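Local coordinates for peptidyl-tRNA hydrolase (Thermoplasma acidophilum, PDB 1RLK), which probably hydrolyses peptidyl-tRNAs that drop off the ribosome during protein synthesis, releasing an N-acyl amino acid and free tRNA, at residues Gly75-Asp83 / Thr93-Asp102. Sequence-based numbering, arbitrary orientation.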
# COMPACT_ATOMS: atom_id res chain seq x y z
N GLY A 75 -10.57 -9.53 1.53
CA GLY A 75 -9.54 -10.49 1.88
C GLY A 75 -8.24 -10.21 1.17
O GLY A 75 -7.50 -11.14 0.82
N ILE A 76 -7.96 -8.94 0.94
CA ILE A 76 -6.75 -8.52 0.25
C ILE A 76 -5.69 -8.14 1.28
O ILE A 76 -5.95 -7.36 2.21
CB ILE A 76 -7.04 -7.35 -0.71
CG1 ILE A 76 -7.95 -7.83 -1.86
CG2 ILE A 76 -5.74 -6.77 -1.28
CD1 ILE A 76 -8.58 -6.70 -2.69
N VAL A 77 -4.49 -8.67 1.08
CA VAL A 77 -3.34 -8.30 1.91
C VAL A 77 -3.14 -6.80 1.87
O VAL A 77 -3.14 -6.18 0.80
CB VAL A 77 -2.04 -8.99 1.42
CG1 VAL A 77 -0.80 -8.41 2.14
CG2 VAL A 77 -2.14 -10.50 1.63
N ASN A 78 -2.97 -6.20 3.04
CA ASN A 78 -2.75 -4.76 3.14
C ASN A 78 -1.95 -4.39 4.37
O ASN A 78 -2.01 -5.10 5.39
CB ASN A 78 -4.09 -4.02 3.14
CG ASN A 78 -4.92 -4.31 4.39
OD1 ASN A 78 -4.87 -3.55 5.36
ND2 ASN A 78 -5.69 -5.40 4.36
N GLU A 79 -1.21 -3.29 4.28
CA GLU A 79 -0.42 -2.83 5.41
C GLU A 79 -0.47 -1.32 5.48
O GLU A 79 -0.05 -0.63 4.55
CB GLU A 79 1.03 -3.28 5.26
CG GLU A 79 1.93 -2.85 6.41
CD GLU A 79 1.72 -3.66 7.68
OE1 GLU A 79 0.98 -4.69 7.68
OE2 GLU A 79 2.35 -3.27 8.68
N ILE A 80 -1.00 -0.82 6.60
CA ILE A 80 -0.89 0.58 6.94
C ILE A 80 0.53 0.86 7.43
O ILE A 80 1.06 0.14 8.28
CB ILE A 80 -1.93 0.94 8.02
CG1 ILE A 80 -3.30 1.09 7.36
CG2 ILE A 80 -1.54 2.22 8.75
CD1 ILE A 80 -4.45 1.18 8.32
N VAL A 81 1.14 1.91 6.89
CA VAL A 81 2.51 2.22 7.17
C VAL A 81 2.56 3.48 8.02
O VAL A 81 1.86 4.45 7.73
CB VAL A 81 3.31 2.41 5.86
CG1 VAL A 81 4.65 3.09 6.12
CG2 VAL A 81 3.51 1.05 5.19
N GLN A 82 3.38 3.44 9.04
CA GLN A 82 3.61 4.57 9.94
C GLN A 82 5.09 4.90 9.96
O GLN A 82 5.91 4.00 10.06
CB GLN A 82 3.13 4.23 11.36
CG GLN A 82 1.63 3.94 11.46
CD GLN A 82 1.16 3.47 12.84
OE1 GLN A 82 1.11 4.25 13.80
NE2 GLN A 82 0.79 2.21 12.93
N ASP A 83 5.44 6.19 9.89
CA ASP A 83 6.83 6.61 10.00
C ASP A 83 7.29 6.57 11.46
O ASP A 83 6.57 6.07 12.33
CB ASP A 83 7.09 7.97 9.30
CG ASP A 83 6.45 9.17 9.99
OD1 ASP A 83 6.01 9.08 11.16
OD2 ASP A 83 6.37 10.27 9.42
N THR A 93 3.22 8.69 12.53
CA THR A 93 2.08 9.04 11.68
C THR A 93 1.85 8.02 10.57
O THR A 93 2.82 7.50 10.01
CB THR A 93 2.31 10.39 11.04
OG1 THR A 93 2.54 11.35 12.06
CG2 THR A 93 1.07 10.87 10.32
N ILE A 94 0.57 7.77 10.27
CA ILE A 94 0.16 6.92 9.15
C ILE A 94 0.40 7.69 7.85
O ILE A 94 -0.17 8.77 7.68
CB ILE A 94 -1.31 6.50 9.27
CG1 ILE A 94 -1.49 5.53 10.44
CG2 ILE A 94 -1.79 5.86 7.99
CD1 ILE A 94 -2.93 5.15 10.75
N THR A 95 1.24 7.14 6.97
CA THR A 95 1.68 7.81 5.74
C THR A 95 1.04 7.23 4.49
O THR A 95 0.79 7.95 3.53
CB THR A 95 3.23 7.71 5.58
OG1 THR A 95 3.67 6.34 5.69
CG2 THR A 95 3.92 8.43 6.69
N CYS A 96 0.82 5.93 4.47
CA CYS A 96 0.33 5.25 3.29
C CYS A 96 -0.19 3.86 3.62
O CYS A 96 -0.10 3.41 4.76
CB CYS A 96 1.46 5.16 2.25
SG CYS A 96 2.86 4.14 2.75
N ILE A 97 -0.79 3.20 2.64
CA ILE A 97 -1.24 1.83 2.80
C ILE A 97 -0.91 1.02 1.55
O ILE A 97 -1.18 1.47 0.43
CB ILE A 97 -2.75 1.76 3.14
CG1 ILE A 97 -3.19 0.32 3.35
CG2 ILE A 97 -3.61 2.41 2.06
CD1 ILE A 97 -4.61 0.20 3.90
N GLY A 98 -0.30 -0.14 1.73
CA GLY A 98 -0.03 -1.06 0.64
C GLY A 98 -1.12 -2.10 0.50
O GLY A 98 -1.72 -2.54 1.50
N LEU A 99 -1.38 -2.51 -0.74
CA LEU A 99 -2.35 -3.56 -1.05
C LEU A 99 -1.78 -4.55 -2.05
O LEU A 99 -1.24 -4.16 -3.09
CB LEU A 99 -3.63 -2.99 -1.67
CG LEU A 99 -4.24 -1.70 -1.17
CD1 LEU A 99 -5.32 -1.28 -2.14
CD2 LEU A 99 -4.82 -1.89 0.23
N GLY A 100 -1.94 -5.84 -1.76
CA GLY A 100 -1.59 -6.89 -2.69
C GLY A 100 -0.22 -7.49 -2.43
O GLY A 100 0.30 -7.36 -1.31
N PRO A 101 0.39 -8.11 -3.44
CA PRO A 101 -0.14 -8.12 -4.82
C PRO A 101 -1.43 -8.92 -4.99
O PRO A 101 -1.70 -9.87 -4.25
CB PRO A 101 0.98 -8.79 -5.61
CG PRO A 101 1.70 -9.66 -4.59
CD PRO A 101 1.63 -8.88 -3.33
N ASP A 102 -2.24 -8.51 -5.96
CA ASP A 102 -3.50 -9.19 -6.28
C ASP A 102 -3.89 -8.96 -7.74
O ASP A 102 -3.09 -8.47 -8.52
CB ASP A 102 -4.61 -8.74 -5.32
CG ASP A 102 -5.52 -9.89 -4.91
OD1 ASP A 102 -6.04 -10.59 -5.81
OD2 ASP A 102 -5.75 -10.20 -3.72
O HOH W 1 -3.89 -10.20 -1.40
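Val-77 to Asp-83 pairs with Thr-93 to Gly-100 as the two arms of an antiparallel beta hairpin, in which 78-82 is an outermost strand of the four-stranded mixed sheet and 94-103 lies next to it, bonded on its other side to strand 3-10. The axes of 78-82 and 94-100 come within 4.5 Å, and their directions differ by 164°. Glu-79 and Gly-98 exchange two N-H...O bonds, and Gly-100 N reaches Val-77 O at 2.8 Å. Beyond Glu-79, toward Gln-82, the register slips by one residue in a beta bulge: Val-81 N gives to Cys-96 O, yet Val-81 O accepts from Thr-95 N, and Gln-82 then faces Ile-94.

On the face toward helix 61-74, Ile-80 sits between two isoleucines. Its CG2, anti to the backbone N, meets Ile-94 CG1 at 3.7 Å, while the CG1 branch goes the other way to Ile-97 CD1 at 3.8 Å. Asn-78 CB touches Leu-99 CD2, and the rotation of the Asn-78 amide is fixed: ND2 donates to Ile-76 O at 2.9 Å, nearly straight (168°) and in the amide plane, and also bonds Asp-72, while OD1 takes a hydrogen bond from Lys-68.

The opposite face turns to helix 17-38. There Val-81 CB rests on Cys-96 SG at 3.6 Å, and its CG1 packs against Thr-95 OG1, whose hydrogen bond is with Gln-23; Glu-79 leads away to a salt bridge with Arg-34.

At the Ile-76 end a water accepts from Val-77 N and donates to Asp-102 OD2, joining the two segments where Asp-102 also pairs with Lys-106. At the other end Asp-83 OD2 forms a salt bridge with Lys-19, near a bound sulfate, while Asp-83 OD1 takes Thr-93 N at 3.1 Å from above the carboxylate plane.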